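Local coordinates for protein UDP-L-Rhamnose Synthase (Acanthamoeba polyphaga mimivirus, PDB 7JID) that makes UDP-L-rhamnose, probably by NADPH-dependent reduction of a UDP-4-keto-6-deoxysugar, and binds NADP and a UDP-linked 6-deoxyhexose in adjoining pockets, at residues 4-10 with 52-58; 43-48 with 96-102; 225-229 with 240-244. One frame throughout, in Å; residues are numbered along the deposited sequence.

Contact 1 of 3, residues 4-10 with 52-58; sequences MKWLIFG and PDRVMSF. With NAP (NADP nicotinamide-adenine-dinucleotide phosphate), chain D.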
loop_
_atom_site.group_PDB
_atom_site.type_symbol
_atom_site.label_atom_id
_atom_site.label_comp_id
_atom_site.label_asym_id
_atom_site.label_seq_id
_atom_site.Cartn_x
_atom_site.Cartn_y
_atom_site.Cartn_z
ATOM N N MET A 4 19.946 27.373 -2.041
ATOM C CA MET A 4 20.000 25.949 -2.518
ATOM C C MET A 4 18.909 25.695 -3.568
ATOM O O MET A 4 18.076 26.583 -3.808
ATOM C CB MET A 4 19.805 24.966 -1.357
ATOM C CG MET A 4 20.893 25.018 -0.301
ATOM S SD MET A 4 20.675 23.845 1.045
ATOM C CE MET A 4 18.954 24.171 1.431
ATOM N N LYS A 5 18.906 24.492 -4.147
ATOM C CA LYS A 5 17.956 24.050 -5.207
ATOM C C LYS A 5 16.972 23.037 -4.613
ATOM O O LYS A 5 17.433 22.009 -4.111
ATOM C CB LYS A 5 18.705 23.407 -6.376
ATOM C CG LYS A 5 17.836 23.187 -7.603
ATOM C CD LYS A 5 18.515 22.439 -8.708
ATOM C CE LYS A 5 19.445 23.315 -9.516
ATOM N NZ LYS A 5 19.685 22.707 -10.845
ATOM N N TRP A 6 15.678 23.351 -4.681
ATOM C CA TRP A 6 14.588 22.566 -4.047
ATOM C C TRP A 6 13.676 22.022 -5.141
ATOM O O TRP A 6 13.047 22.848 -5.879
ATOM C CB TRP A 6 13.795 23.433 -3.077
ATOM C CG TRP A 6 14.561 24.047 -1.945
ATOM C CD1 TRP A 6 15.505 25.032 -2.038
ATOM C CD2 TRP A 6 14.398 23.790 -0.540
ATOM N NE1 TRP A 6 15.986 25.356 -0.803
ATOM C CE2 TRP A 6 15.286 24.644 0.153
ATOM C CE3 TRP A 6 13.572 22.944 0.217
ATOM C CZ2 TRP A 6 15.391 24.658 1.544
ATOM C CZ3 TRP A 6 13.714 22.926 1.586
ATOM C CH2 TRP A 6 14.569 23.805 2.249
ATOM N N LEU A 7 13.630 20.702 -5.278
ATOM C CA LEU A 7 12.721 20.049 -6.236
ATOM C C LEU A 7 11.412 19.723 -5.500
ATOM O O LEU A 7 11.499 18.971 -4.531
ATOM C CB LEU A 7 13.380 18.783 -6.778
ATOM C CG LEU A 7 12.516 17.965 -7.730
ATOM C CD1 LEU A 7 12.136 18.786 -8.952
ATOM C CD2 LEU A 7 13.208 16.696 -8.120
ATOM N N ILE A 8 10.312 20.269 -5.980
ATOM C CA ILE A 8 8.998 20.175 -5.278
ATOM C C ILE A 8 8.044 19.337 -6.127
ATOM O O ILE A 8 7.628 19.788 -7.207
ATOM C CB ILE A 8 8.421 21.570 -4.972
ATOM C CG1 ILE A 8 9.425 22.507 -4.274
ATOM C CG2 ILE A 8 7.118 21.430 -4.174
ATOM C CD1 ILE A 8 10.041 21.941 -3.017
ATOM N N PHE A 9 7.607 18.231 -5.554
ATOM C CA PHE A 9 6.498 17.402 -6.072
ATOM C C PHE A 9 5.200 17.897 -5.434
ATOM O O PHE A 9 5.210 18.143 -4.220
ATOM C CB PHE A 9 6.728 15.939 -5.712
ATOM C CG PHE A 9 7.791 15.290 -6.559
ATOM C CD1 PHE A 9 7.473 14.575 -7.704
ATOM C CD2 PHE A 9 9.126 15.409 -6.203
ATOM C CE1 PHE A 9 8.470 14.023 -8.489
ATOM C CE2 PHE A 9 10.122 14.844 -6.983
ATOM C CZ PHE A 9 9.789 14.137 -8.123
ATOM N N GLY A 10 4.162 18.119 -6.229
ATOM C CA GLY A 10 2.916 18.735 -5.747
ATOM C C GLY A 10 3.012 20.253 -5.704
ATOM O O GLY A 10 2.249 20.914 -4.959
ATOM N N PRO A 52 18.961 18.254 -7.206
ATOM C CA PRO A 52 18.492 19.197 -6.198
ATOM C C PRO A 52 19.237 18.943 -4.887
ATOM O O PRO A 52 19.693 17.845 -4.664
ATOM C CB PRO A 52 17.013 18.827 -6.013
ATOM C CG PRO A 52 16.996 17.345 -6.352
ATOM C CD PRO A 52 17.994 17.180 -7.491
ATOM N N ASP A 53 19.294 19.970 -4.027
ATOM C CA ASP A 53 19.836 19.879 -2.654
ATOM C C ASP A 53 18.769 19.333 -1.701
ATOM O O ASP A 53 19.126 18.690 -0.723
ATOM C CB ASP A 53 20.313 21.254 -2.175
ATOM C CG ASP A 53 21.408 21.821 -3.073
ATOM O OD1 ASP A 53 22.461 21.202 -3.089
ATOM O OD2 ASP A 53 21.139 22.794 -3.794
ATOM N N ARG A 54 17.513 19.566 -2.053
ATOM C CA ARG A 54 16.369 19.142 -1.212
ATOM C C ARG A 54 15.263 18.699 -2.150
ATOM O O ARG A 54 15.020 19.387 -3.172
ATOM C CB ARG A 54 15.867 20.291 -0.336
ATOM C CG ARG A 54 16.837 20.851 0.698
ATOM C CD ARG A 54 17.345 19.826 1.703
ATOM N NE ARG A 54 18.171 20.529 2.683
ATOM C CZ ARG A 54 19.490 20.745 2.535
ATOM N NH1 ARG A 54 20.108 20.289 1.456
ATOM N NH2 ARG A 54 20.155 21.454 3.435
ATOM N N VAL A 55 14.526 17.669 -1.750
ATOM C CA VAL A 55 13.256 17.283 -2.414
ATOM C C VAL A 55 12.131 17.389 -1.377
ATOM O O VAL A 55 12.343 17.020 -0.221
ATOM C CB VAL A 55 13.374 15.874 -3.015
ATOM C CG1 VAL A 55 12.073 15.419 -3.648
ATOM C CG2 VAL A 55 14.509 15.828 -4.044
ATOM N N MET A 56 10.993 17.870 -1.815
ATOM C CA MET A 56 9.791 17.875 -0.933
ATOM C C MET A 56 8.612 17.273 -1.674
ATOM O O MET A 56 8.467 17.477 -2.875
ATOM C CB MET A 56 9.432 19.274 -0.432
ATOM C CG MET A 56 10.629 20.085 0.086
ATOM S SD MET A 56 10.162 21.651 0.889
ATOM C CE MET A 56 9.824 21.006 2.527
ATOM N N SER A 57 7.777 16.580 -0.912
ATOM C CA SER A 57 6.562 15.896 -1.390
ATOM C C SER A 57 5.329 16.542 -0.738
ATOM O O SER A 57 5.121 16.364 0.485
ATOM C CB SER A 57 6.593 14.424 -1.115
ATOM O OG SER A 57 5.385 13.821 -1.586
ATOM N N PHE A 58 4.514 17.184 -1.556
ATOM C CA PHE A 58 3.182 17.719 -1.179
ATOM C C PHE A 58 2.108 17.064 -2.018
ATOM O O PHE A 58 1.238 17.780 -2.518
ATOM C CB PHE A 58 3.179 19.240 -1.260
ATOM C CG PHE A 58 4.278 19.854 -0.444
ATOM C CD1 PHE A 58 4.304 19.694 0.927
ATOM C CD2 PHE A 58 5.354 20.488 -1.055
ATOM C CE1 PHE A 58 5.339 20.195 1.702
ATOM C CE2 PHE A 58 6.370 21.020 -0.275
ATOM C CZ PHE A 58 6.387 20.840 1.084
HETATM P PA NAP D . -3.900 19.283 -3.301
HETATM O O1A NAP D . -4.203 20.752 -3.486
HETATM O O2A NAP D . -4.821 18.274 -3.914
HETATM O O5B NAP D . -2.423 19.149 -3.855
HETATM C C5B NAP D . -1.882 17.865 -4.167
HETATM C C4B NAP D . -0.912 17.872 -5.339
HETATM O O4B NAP D . -0.281 16.608 -5.495
HETATM C C3B NAP D . -1.681 18.189 -6.614
HETATM O O3B NAP D . -0.905 19.251 -7.217
HETATM C C2B NAP D . -1.588 16.881 -7.389
HETATM O O2B NAP D . -1.380 17.171 -8.738
HETATM C C1B NAP D . -0.319 16.219 -6.854
HETATM N N9A NAP D . -0.172 14.784 -6.997
HETATM C C8A NAP D . -0.983 13.844 -6.534
HETATM N N7A NAP D . -0.505 12.629 -6.815
HETATM C C5A NAP D . 0.639 12.804 -7.489
HETATM C C6A NAP D . 1.574 11.927 -8.080
HETATM N N6A NAP D . 1.376 10.632 -7.997
HETATM N N1A NAP D . 2.643 12.507 -8.729
HETATM C C2A NAP D . 2.784 13.839 -8.756
HETATM N N3A NAP D . 1.942 14.748 -8.237
HETATM C C4A NAP D . 0.868 14.229 -7.584
HETATM O O3 NAP D . -3.750 18.797 -1.773
HETATM P PN NAP D . -2.982 19.568 -0.567
HETATM O O1N NAP D . -4.118 19.706 0.433
HETATM O O2N NAP D . -2.048 20.633 -0.963
HETATM O O5D NAP D . -2.161 18.352 0.031
HETATM C C5D NAP D . -0.819 17.942 -0.194
HETATM C C4D NAP D . -0.696 16.460 0.271
HETATM O O4D NAP D . 0.265 16.412 1.278
HETATM C C3D NAP D . -2.004 16.031 0.901
HETATM O O3D NAP D . -2.065 14.578 1.155
HETATM C C2D NAP D . -1.845 16.999 2.097
HETATM O O2D NAP D . -2.659 16.811 3.263
HETATM C C1D NAP D . -0.395 16.844 2.473
HETATM P P2B NAP D . -2.386 16.657 -9.853
HETATM O O1X NAP D . -3.581 17.508 -9.852
HETATM O O2X NAP D . -1.484 16.984 -11.058
HETATM O O3X NAP D . -2.733 15.169 -9.733
#
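W6 lays one face of its indole against the aliphatic start of R54: CG of R54 stands 3.8 Å from the centroid of the six-membered ring, 7° off the normal, with CB beside it over the same ring. R54 gets there by keeping CG beside its backbone N (chi1 -63°) and bending again at chi2 (-58°), which swings the guanidinium back toward the start of the strand. There M4, curled at chi3, sets its CE over the centre of one guanidinium face and its SD 3.4 Å from NH2 of R54. Each guanidinium nitrogen donates to a backbone carbonyl: NH1 to D53 O, in the guanidinium plane though well above that carbonyl's own plane, NE to A206 O and NH2 to R207 O. Further along the same side, SD of M56 makes an oblique Met-aromatic contact with W6, 3.7 Å from its CE3, and CD1 of I8 runs alongside CG of M56.

Strands 5-9 and 54-57 are parallel neighbours in the Rossmann sheet that carries NADP, joined in the usual alternating ladder, for example L7 N to R54 O and M56 N to L7 O. At its entrance K5 O accepts from both D53 N and R54 N, while the carboxylate of D53 turns back so that OD2 receives K5 N at 2.8 Å through its anti lone pair.

On the reverse side, L7 CB meets the ring of P52, and V55 CG1 reaches the edge of the F9 ring, 3.9 Å from CD2. Back on the W6 and M56 side, at the C-terminal end, F58 receives CG2 of I8 at its ring edge, 3.7 Å from CD2. Its carbonyl O lies 3.1 Å from C5D of NADP, and CA of G10 approaches the adenosine ribose oxygen O4B.

Contact 2 of 3, residues 43-48 with 96-102; sequences VEREIS and ICQKYNI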
loop_
_atom_site.group_PDB
_atom_site.type_symbol
_atom_site.label_atom_id
_atom_site.label_comp_id
_atom_site.label_asym_id
_atom_site.label_seq_id
_atom_site.Cartn_x
_atom_site.Cartn_y
_atom_site.Cartn_z
ATOM N N VAL A 43 11.082 9.771 -12.239
ATOM C CA VAL A 43 11.531 10.461 -10.997
ATOM C C VAL A 43 13.063 10.372 -10.926
ATOM O O VAL A 43 13.735 11.415 -10.669
ATOM C CB VAL A 43 10.906 9.804 -9.754
ATOM C CG1 VAL A 43 11.586 10.303 -8.498
ATOM C CG2 VAL A 43 9.402 10.034 -9.733
ATOM N N GLU A 44 13.618 9.179 -11.140
ATOM C CA GLU A 44 15.082 9.000 -10.988
ATOM C C GLU A 44 15.782 9.792 -12.095
ATOM O O GLU A 44 16.794 10.414 -11.788
ATOM C CB GLU A 44 15.489 7.537 -11.034
ATOM C CG GLU A 44 16.994 7.391 -10.944
ATOM C CD GLU A 44 17.480 6.031 -10.530
ATOM O OE1 GLU A 44 16.647 5.109 -10.416
ATOM O OE2 GLU A 44 18.688 5.905 -10.306
ATOM N N ARG A 45 15.248 9.808 -13.313
ATOM C CA ARG A 45 15.845 10.628 -14.397
ATOM C C ARG A 45 15.810 12.099 -13.966
ATOM O O ARG A 45 16.838 12.799 -14.156
ATOM C CB ARG A 45 15.139 10.398 -15.735
ATOM C CG ARG A 45 15.474 9.071 -16.411
ATOM C CD ARG A 45 14.913 9.054 -17.844
ATOM N NE ARG A 45 13.454 9.123 -17.952
ATOM C CZ ARG A 45 12.618 8.081 -17.818
ATOM N NH1 ARG A 45 13.087 6.870 -17.560
ATOM N NH2 ARG A 45 11.313 8.253 -17.935
ATOM N N GLU A 46 14.689 12.572 -13.419
ATOM C CA GLU A 46 14.526 14.007 -13.062
ATOM C C GLU A 46 15.509 14.359 -11.946
ATOM O O GLU A 46 16.166 15.419 -12.041
ATOM C CB GLU A 46 13.098 14.358 -12.664
ATOM C CG GLU A 46 12.909 15.840 -12.420
ATOM C CD GLU A 46 11.463 16.285 -12.451
ATOM O OE1 GLU A 46 10.617 15.518 -11.961
ATOM O OE2 GLU A 46 11.162 17.372 -12.967
ATOM N N ILE A 47 15.606 13.524 -10.927
ATOM C CA ILE A 47 16.489 13.770 -9.757
ATOM C C ILE A 47 17.950 13.714 -10.200
ATOM O O ILE A 47 18.726 14.576 -9.770
ATOM C CB ILE A 47 16.159 12.788 -8.629
ATOM C CG1 ILE A 47 14.869 13.268 -7.975
ATOM C CG2 ILE A 47 17.288 12.671 -7.642
ATOM C CD1 ILE A 47 14.331 12.392 -6.878
ATOM N N SER A 48 18.288 12.758 -11.058
ATOM C CA SER A 48 19.673 12.568 -11.538
ATOM C C SER A 48 20.098 13.785 -12.358
ATOM O O SER A 48 21.294 14.145 -12.257
ATOM C CB SER A 48 19.779 11.278 -12.314
ATOM O OG SER A 48 21.125 11.091 -12.713
ATOM N N ILE A 96 14.291 6.667 -4.025
ATOM C CA ILE A 96 15.190 7.356 -5.002
ATOM C C ILE A 96 15.942 8.478 -4.295
ATOM O O ILE A 96 17.184 8.594 -4.496
ATOM C CB ILE A 96 14.396 7.832 -6.223
ATOM C CG1 ILE A 96 13.832 6.650 -7.033
ATOM C CG2 ILE A 96 15.273 8.709 -7.100
ATOM C CD1 ILE A 96 12.790 7.090 -8.043
ATOM N N CYS A 97 15.297 9.269 -3.436
ATOM C CA CYS A 97 16.045 10.314 -2.674
ATOM C C CYS A 97 17.135 9.657 -1.825
ATOM O O CYS A 97 18.260 10.191 -1.842
ATOM C CB CYS A 97 15.117 11.201 -1.860
ATOM S SG CYS A 97 14.153 12.239 -2.949
ATOM N N GLN A 98 16.845 8.529 -1.180
ATOM C CA GLN A 98 17.808 7.803 -0.334
ATOM C C GLN A 98 18.996 7.380 -1.192
ATOM O O GLN A 98 20.164 7.580 -0.763
ATOM C CB GLN A 98 17.139 6.607 0.307
ATOM C CG GLN A 98 18.088 5.829 1.192
ATOM C CD GLN A 98 17.414 4.633 1.797
ATOM O OE1 GLN A 98 16.990 3.686 1.112
ATOM N NE2 GLN A 98 17.403 4.618 3.112
ATOM N N LYS A 99 18.730 6.811 -2.364
ATOM C CA LYS A 99 19.828 6.323 -3.225
ATOM C C LYS A 99 20.766 7.478 -3.559
ATOM O O LYS A 99 21.999 7.233 -3.506
ATOM C CB LYS A 99 19.262 5.696 -4.497
ATOM C CG LYS A 99 20.280 5.448 -5.609
ATOM C CD LYS A 99 19.660 4.701 -6.795
ATOM C CE LYS A 99 20.628 4.456 -7.935
ATOM N NZ LYS A 99 19.975 3.726 -9.055
ATOM N N TYR A 100 20.227 8.649 -3.919
ATOM C CA TYR A 100 21.001 9.859 -4.310
ATOM C C TYR A 100 21.485 10.641 -3.062
ATOM O O TYR A 100 22.131 11.699 -3.249
ATOM C CB TYR A 100 20.210 10.676 -5.337
ATOM C CG TYR A 100 20.201 10.037 -6.696
ATOM C CD1 TYR A 100 21.186 10.329 -7.626
ATOM C CD2 TYR A 100 19.274 9.063 -7.025
ATOM C CE1 TYR A 100 21.225 9.701 -8.865
ATOM C CE2 TYR A 100 19.308 8.413 -8.252
ATOM C CZ TYR A 100 20.290 8.736 -9.174
ATOM O OH TYR A 100 20.318 8.092 -10.375
ATOM N N ASN A 101 21.185 10.184 -1.846
ATOM C CA ASN A 101 21.610 10.882 -0.596
ATOM C C ASN A 101 21.075 12.313 -0.612
ATOM O O ASN A 101 21.816 13.253 -0.226
ATOM C CB ASN A 101 23.141 10.905 -0.444
ATOM C CG ASN A 101 23.734 9.536 -0.184
ATOM O OD1 ASN A 101 24.545 9.043 -0.971
ATOM N ND2 ASN A 101 23.349 8.918 0.921
ATOM N N ILE A 102 19.829 12.506 -1.063
ATOM C CA ILE A 102 19.193 13.847 -1.098
ATOM C C ILE A 102 18.063 13.848 -0.058
ATOM O O ILE A 102 17.229 12.939 -0.080
ATOM C CB ILE A 102 18.662 14.268 -2.477
ATOM C CG1 ILE A 102 19.758 14.259 -3.556
ATOM C CG2 ILE A 102 18.046 15.638 -2.346
ATOM C CD1 ILE A 102 19.222 14.395 -4.937
#
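E44 sends CG away from its own backbone N (chi1 177°) and stays extended, which carries its carboxylate across to K99 and Y100. K99 matches it with a fully stretched chain, while Y100 folds its ring beside its backbone N (chi1 -74°) and brings OH in from another direction. The contact packs two helices of the Rossmann domain, 40-50 and the C-terminal end of 79-99, the helices that precede and follow strand 54-57 in the chain. Helix 79-99 finishes in a Schellman motif: N101 takes positive phi, and backbone bonds from N101 N to Q98 O and from I102 N to C97 O close the turn, so that I102 turns back toward I47.

One carboxylate oxygen does the polar work. OE2 of E44 takes the ammonium of K99 on its syn lone pair, a salt bridge of 2.8 Å, and the hydroxyl of Y100 on its anti lone pair at 2.7 Å. Carboxylate and phenol planes stand 83° apart, with the carboxylate carbon near the plane of the ring, at its edge. Two donors on one oxygen should favour the charged form of E44 and hold the phenol in a fixed direction, even though this side of the contact is partly exposed.

Beneath the polar group lies an apolar layer. I47 divides its branches: CD1 touches both CG2 of I96 and SG of C97, while CG2 goes over one face of the Y100 ring, 4.0 Å from CG, and also meets CD1 of I102. CB of S48 lies oblique to the Y100 ring, nearest its OH. I102 and C97 also rest on V55 of the sheet. The packing is tightest at the other end, where CD1 of I96 presses to 3.5 Å from CG1 of V43.

Contact 3 of 3, residues 225-229 with 240-244; sequences NEILS and TWENM. With AWU ([[(2~{R},3~{S},4~{R},5~{R})-5-[2,4-bis(oxidanylidene)pyrimidin-1-yl]-3,4-bis(oxidanyl)oxolan-2-yl]methoxy-oxidanyl-phosphoryl] [(2~{R},3~{R},4~{R},5~{R},6~{S})-6-methyl-3,4,5-tris(oxidanyl)oxan-2-yl] hydrogen phosphate), chain C; EDO (1,2-ethanediol), chain H.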
loop_
_atom_site.group_PDB
_atom_site.type_symbol
_atom_site.label_atom_id
_atom_site.label_comp_id
_atom_site.label_asym_id
_atom_site.label_seq_id
_atom_site.Cartn_x
_atom_site.Cartn_y
_atom_site.Cartn_z
ATOM N N ASN A 225 -16.452 23.807 17.612
ATOM C CA ASN A 225 -17.255 24.813 18.326
ATOM C C ASN A 225 -16.372 25.940 18.819
ATOM O O ASN A 225 -16.814 27.094 18.757
ATOM C CB ASN A 225 -18.040 24.172 19.456
ATOM C CG ASN A 225 -19.269 23.425 19.001
ATOM O OD1 ASN A 225 -19.633 23.424 17.828
ATOM N ND2 ASN A 225 -19.863 22.732 19.958
ATOM N N GLU A 226 -15.175 25.653 19.322
ATOM C CA GLU A 226 -14.320 26.759 19.827
ATOM C C GLU A 226 -13.947 27.690 18.662
ATOM O O GLU A 226 -13.947 28.923 18.835
ATOM C CB GLU A 226 -13.039 26.271 20.492
ATOM C CG GLU A 226 -13.230 25.679 21.862
ATOM C CD GLU A 226 -11.971 25.011 22.352
ATOM O OE1 GLU A 226 -11.590 24.049 21.718
ATOM O OE2 GLU A 226 -11.393 25.453 23.356
ATOM N N ILE A 227 -13.650 27.131 17.483
ATOM C CA ILE A 227 -13.266 27.915 16.283
ATOM C C ILE A 227 -14.457 28.757 15.818
ATOM O O ILE A 227 -14.275 29.978 15.651
ATOM C CB ILE A 227 -12.769 27.019 15.135
ATOM C CG1 ILE A 227 -11.466 26.338 15.525
ATOM C CG2 ILE A 227 -12.610 27.868 13.863
ATOM C CD1 ILE A 227 -11.135 25.215 14.600
ATOM N N LEU A 228 -15.639 28.174 15.719
ATOM C CA LEU A 228 -16.806 28.933 15.207
ATOM C C LEU A 228 -17.141 30.005 16.246
ATOM O O LEU A 228 -17.554 31.057 15.837
ATOM C CB LEU A 228 -17.976 27.996 14.921
ATOM C CG LEU A 228 -17.706 27.092 13.727
ATOM C CD1 LEU A 228 -18.687 25.940 13.690
ATOM C CD2 LEU A 228 -17.707 27.886 12.424
ATOM N N SER A 229 -17.047 29.676 17.530
ATOM C CA SER A 229 -17.268 30.670 18.629
ATOM C C SER A 229 -16.290 31.865 18.498
ATOM O O SER A 229 -16.717 33.023 18.699
ATOM C CB SER A 229 -17.218 30.016 19.974
ATOM O OG SER A 229 -18.301 29.125 20.156
ATOM N N THR A 240 -24.447 31.449 13.854
ATOM C CA THR A 240 -25.038 30.294 14.567
ATOM C C THR A 240 -24.814 29.050 13.690
ATOM O O THR A 240 -24.584 29.171 12.441
ATOM C CB THR A 240 -26.520 30.534 14.888
ATOM O OG1 THR A 240 -27.235 30.714 13.671
ATOM C CG2 THR A 240 -26.725 31.734 15.778
ATOM N N TRP A 241 -24.811 27.902 14.325
ATOM C CA TRP A 241 -24.635 26.620 13.620
ATOM C C TRP A 241 -25.362 25.521 14.385
ATOM O O TRP A 241 -25.558 25.642 15.609
ATOM C CB TRP A 241 -23.143 26.313 13.408
ATOM C CG TRP A 241 -22.354 26.223 14.668
ATOM C CD1 TRP A 241 -22.043 25.099 15.364
ATOM C CD2 TRP A 241 -21.787 27.322 15.416
ATOM N NE1 TRP A 241 -21.303 25.406 16.469
ATOM C CE2 TRP A 241 -21.124 26.760 16.523
ATOM C CE3 TRP A 241 -21.730 28.709 15.254
ATOM C CZ2 TRP A 241 -20.468 27.536 17.479
ATOM C CZ3 TRP A 241 -21.068 29.476 16.195
ATOM C CH2 TRP A 241 -20.432 28.887 17.283
ATOM N N GLU A 242 -25.689 24.441 13.667
ATOM C CA GLU A 242 -26.283 23.223 14.252
ATOM C C GLU A 242 -25.180 22.193 14.508
ATOM O O GLU A 242 -24.310 22.024 13.635
ATOM C CB GLU A 242 -27.320 22.666 13.277
ATOM C CG GLU A 242 -28.056 21.456 13.812
ATOM C CD GLU A 242 -29.221 21.005 12.937
ATOM O OE1 GLU A 242 -29.818 19.976 13.263
ATOM O OE2 GLU A 242 -29.531 21.688 11.928
ATOM N N ASN A 243 -25.210 21.553 15.667
ATOM C CA ASN A 243 -24.274 20.449 15.995
ATOM C C ASN A 243 -24.921 19.128 15.612
ATOM O O ASN A 243 -26.199 19.054 15.558
ATOM C CB ASN A 243 -23.854 20.451 17.455
ATOM C CG ASN A 243 -22.792 21.497 17.722
ATOM O OD1 ASN A 243 -23.003 22.353 18.564
ATOM N ND2 ASN A 243 -21.666 21.453 17.015
ATOM N N MET A 244 -24.093 18.157 15.285
ATOM C CA MET A 244 -24.517 16.756 15.112
ATOM C C MET A 244 -23.488 15.868 15.775
ATOM O O MET A 244 -22.307 16.282 15.941
ATOM C CB MET A 244 -24.678 16.393 13.631
ATOM C CG MET A 244 -23.380 16.442 12.821
ATOM S SD MET A 244 -23.655 15.731 11.207
ATOM C CE MET A 244 -22.135 16.246 10.391
HETATM P PA AWU C . -13.718 16.984 5.734
HETATM O O1A AWU C . -14.520 15.809 5.318
HETATM O O2A AWU C . -14.033 18.331 5.108
HETATM O O3A AWU C . -12.116 16.950 5.436
HETATM P PB AWU C . -11.175 15.610 5.237
HETATM O O1B AWU C . -11.312 14.544 6.352
HETATM O O2B AWU C . -11.291 15.164 3.763
HETATM O O3B AWU C . -9.768 16.325 5.497
HETATM C "C5'" AWU C . -6.426 15.172 4.694
HETATM O "O5'" AWU C . -7.643 15.894 4.691
HETATM C "C4'" AWU C . -5.637 15.510 5.947
HETATM O "O4'" AWU C . -4.468 14.671 6.084
HETATM C "C3'" AWU C . -6.512 15.295 7.137
HETATM O "O3'" AWU C . -5.881 15.882 8.244
HETATM C "C2'" AWU C . -7.860 16.000 7.026
HETATM C "C1'" AWU C . -8.509 15.749 5.737
HETATM N N1 AWU C . -17.444 17.855 9.243
HETATM C C2 AWU C . -18.570 18.370 9.862
HETATM O O2 AWU C . -18.474 18.904 10.987
HETATM N N3 AWU C . -19.745 18.401 9.156
HETATM C C4 AWU C . -19.868 17.809 7.938
HETATM O O4 AWU C . -21.000 17.906 7.335
HETATM C C5 AWU C . -18.728 17.309 7.308
HETATM C C6 AWU C . -17.530 17.237 8.011
HETATM C C1C AWU C . -16.139 17.820 9.962
HETATM C C2C AWU C . -15.390 16.487 9.964
HETATM C C3C AWU C . -13.918 16.954 10.095
HETATM C C4C AWU C . -13.956 18.255 9.359
HETATM C C5C AWU C . -13.291 18.253 7.999
HETATM C "C6'" AWU C . -5.716 15.612 3.415
HETATM O "O2'" AWU C . -7.619 17.391 7.024
HETATM O O2C AWU C . -15.799 15.743 11.083
HETATM O O3C AWU C . -13.604 17.263 11.441
HETATM O O4C AWU C . -15.313 18.607 9.128
HETATM O O5C AWU C . -13.825 17.113 7.288
HETATM C C1 EDO H . -25.148 27.670 18.205
HETATM O O1 EDO H . -24.928 28.630 17.218
HETATM C C2 EDO H . -23.885 27.156 18.779
HETATM O O2 EDO H . -23.677 25.779 18.563
#
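L228 and W241 make the tight part of this contact. CB of L228 sits over one face of the indole, 3.4 Å from the centroid of the six-membered ring and only 8° off its normal, a close CH-pi contact; CD1 of the same leucine reaches toward the ring junction, 3.8 Å from CD2 of W241. The indole can lie flat on the helix because W241 puts CG between its backbone N and carbonyl carbon (chi1 59°), a crowded position. Its far edge then comes up to S229, whose OG lies in the ring plane 3.6 Å from CH2. That hydroxyl is already engaged, bonding back to N225 O from the face of the carbonyl opposite to the one used by S229 N.

A polar corner completes the grip. OD1 of N225 accepts two hydrogens: from ND2 of N243 at 2.9 Å, in the carbonyl plane and on a lone pair, and from NE1 of W241, also at 2.9 Å but from above that plane. The return bond from N225 ND2 to OD1 of N243 is weak, at 3.5 Å.

The other indole face is the loose side. There a 1,2-ethanediol, probably from the crystallisation liquor, places C2 above the ring and accepts a bond at O1 from W241 N. T240, whose CA also nears the diol's O1, is exposed, as are E242 and N243.

The last residue of 240-244 turns inward instead: CE of M244 lies 3.4 Å from N3 of the uracil in the UDP-sugar. Helix 224-234 presses L228 against I179 and L180 of helix 175-181. The short, weakly bonded strand at about 242-243 runs parallel to strand 184-185, where I185 touches both L228 and W241 and its O also accepts from ND2 of N243.

From the N terminus, strand 5-9 runs first, and contact 1 is closed when strand 54-57 comes in beside it after a loop that includes helices 14-25 and 40-50. Contact 2 opens inside that loop, on helix 40-50, and closes beyond it at 96-102, so the two cross along the chain. They also touch in space: C97 and I102 lie against V55, P52 and D53, joining the helical layer to the NADP-binding sheet. Contact 3 comes later, in series, and closes a short loop from helix 224-234 to 240-244. It lies on the opposite side of the chain's centre, about 39 Å from contact 1 between centres, in the part that borders the uracil.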